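Local coordinates for EGF family domain-containing protein (Toxoplasma gondii, PDB 4Z80) that binds a peptide of the rhoptry neck protein RON2L1 as an AMA1-family surface receptor and probably helps form the moving junction through which the parasite invades host cells, at the interface of chains A and B. Numbering follows the deposited sequence. Chains: chain A, EGF family domain-containing protein; chain B, Cytoadherence-linked asexual protein.

The interface of chains A and B. Residues chain A 159, 194-195, 205-206, 222, 229; chain B 23-25.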
# COMPACT_ATOMS: atom_id res chain seq x y z
N THR A 159 -19.44 13.60 6.10
CA THR A 159 -18.87 14.87 5.64
C THR A 159 -17.40 15.02 6.01
O THR A 159 -16.65 15.68 5.30
CB THR A 159 -19.65 16.09 6.22
OG1 THR A 159 -19.73 15.99 7.64
CG2 THR A 159 -21.04 16.15 5.63
N PHE A 194 -14.24 15.50 3.75
CA PHE A 194 -14.70 14.89 2.51
C PHE A 194 -15.60 15.89 1.80
O PHE A 194 -15.30 16.33 0.69
CB PHE A 194 -15.45 13.58 2.79
CG PHE A 194 -15.94 12.85 1.56
CD1 PHE A 194 -15.31 12.98 0.33
CD2 PHE A 194 -17.03 12.01 1.65
CE1 PHE A 194 -15.77 12.28 -0.78
CE2 PHE A 194 -17.49 11.31 0.55
CZ PHE A 194 -16.87 11.45 -0.66
N LEU A 195 -16.69 16.26 2.47
CA LEU A 195 -17.55 17.34 2.02
C LEU A 195 -17.32 18.51 2.96
O LEU A 195 -17.79 18.51 4.09
CB LEU A 195 -19.02 16.91 2.01
CG LEU A 195 -19.26 15.54 1.37
CD1 LEU A 195 -20.74 15.20 1.38
CD2 LEU A 195 -18.70 15.48 -0.04
N PRO A 205 -23.94 23.27 -1.11
CA PRO A 205 -23.52 23.84 0.17
C PRO A 205 -22.21 23.28 0.73
O PRO A 205 -22.03 23.22 1.95
CB PRO A 205 -24.69 23.49 1.10
CG PRO A 205 -25.18 22.20 0.56
CD PRO A 205 -25.03 22.29 -0.94
N TYR A 206 -21.29 22.89 -0.15
CA TYR A 206 -20.00 22.36 0.28
C TYR A 206 -19.07 22.24 -0.91
O TYR A 206 -19.50 22.30 -2.06
CB TYR A 206 -20.17 20.99 0.94
CG TYR A 206 -20.85 19.97 0.06
CD1 TYR A 206 -20.13 19.20 -0.84
CD2 TYR A 206 -22.23 19.80 0.11
CE1 TYR A 206 -20.76 18.28 -1.65
CE2 TYR A 206 -22.87 18.88 -0.70
CZ TYR A 206 -22.12 18.12 -1.58
OH TYR A 206 -22.76 17.20 -2.38
N TYR A 222 -21.43 9.12 -3.99
CA TYR A 222 -21.67 9.43 -2.59
C TYR A 222 -22.93 10.27 -2.44
O TYR A 222 -23.62 10.18 -1.44
CB TYR A 222 -20.47 10.17 -1.97
CG TYR A 222 -20.41 11.63 -2.35
CD1 TYR A 222 -21.17 12.58 -1.67
CD2 TYR A 222 -19.61 12.06 -3.40
CE1 TYR A 222 -21.14 13.91 -2.03
CE2 TYR A 222 -19.57 13.39 -3.76
CZ TYR A 222 -20.34 14.31 -3.08
OH TYR A 222 -20.29 15.64 -3.44
N VAL A 229 -28.35 14.56 0.21
CA VAL A 229 -27.03 13.96 -0.00
C VAL A 229 -26.89 12.58 0.63
O VAL A 229 -27.06 12.41 1.84
CB VAL A 229 -25.92 14.88 0.55
CG1 VAL A 229 -24.55 14.26 0.36
CG2 VAL A 229 -25.96 16.23 -0.14
N MET B 23 -25.59 11.37 5.59
CA MET B 23 -24.18 11.73 5.43
C MET B 23 -23.76 12.93 6.27
O MET B 23 -22.57 13.20 6.39
CB MET B 23 -23.87 11.99 3.96
CG MET B 23 -23.86 10.74 3.10
SD MET B 23 -22.29 9.84 3.21
CE MET B 23 -21.21 10.97 2.33
N GLY B 24 -24.73 13.65 6.83
CA GLY B 24 -24.44 14.80 7.67
C GLY B 24 -24.80 16.14 7.04
O GLY B 24 -24.47 17.19 7.58
N ILE B 25 -25.48 16.10 5.89
CA ILE B 25 -26.02 17.30 5.24
C ILE B 25 -27.54 17.19 5.18
O ILE B 25 -28.07 16.24 4.60
CB ILE B 25 -25.44 17.50 3.82
CG1 ILE B 25 -23.91 17.60 3.88
CG2 ILE B 25 -26.02 18.76 3.17
CD1 ILE B 25 -23.25 17.69 2.53
O HOH W 1 -26.82 13.73 4.28
O HOH W 2 -28.89 16.81 2.04
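In the cystine loop of the RON2L1 peptide, between B:Cys20 and B:Cys26, B:Met23 and B:Ile25 dock on loop residues and a short strand (195-196) of the AMA receptor. The B:Ile25 side chain inserts among A:Tyr206, A:Leu195, A:Thr159 and A:Val229: its CG1-CD1 arm is extended (chi2 175°), carrying the terminal methyl to the ring of A:Tyr206. CD1 of B:Ile25 lies 3.4 Å from CD2 of A:Tyr206, raised from the ring plane and just outside the CD2-CE2 side, not over the face. A:Leu195 CD1 stands over the face on the side from which this methyl approaches, offset toward the rim, and the two methyls touch, 3.7 Å from A:Leu195 CD1 to B:Ile25 CD1. The arm is flanked by A:Thr159, whose methyl CG2 is 3.7 Å from B:Ile25 CG1, and by the CG2 branch of A:Val229, which also approaches the CG2 branch of B:Ile25. Behind this contact, the phenol OH of A:Tyr222 meets the edge of the A:Tyr206 ring in plane and hydrogen-bonds the A:Tyr206 OH at 3.1 Å, which should help fix the ring's tilt.

The B:Met23 chain is bent at chi2 (-82°) and again at chi3, which turns the methyl CE towards the CE2 corner of the A:Phe194 ring, approached from off the plane, with CE 4.1 Å from CE2. The other branch of A:Leu195, CD2, stands over the centre of that phenyl ring, linking the two apolar contacts.

Polar contact is largely water-mediated. Water 1 lies 2.8 Å from the A:Val229 carbonyl O and also bonds the backbone N of B:Met23 and both N and O of B:Ile25, tying the peptide turn to the receptor. Water 2 joins the A:Val229 N to the B:Ile25 carbonyl O, 2.7 Å from the latter. The direct bond from A:Thr159 N to B:Met23 O is weak, 3.2 Å long and bent to 123° at the hydrogen.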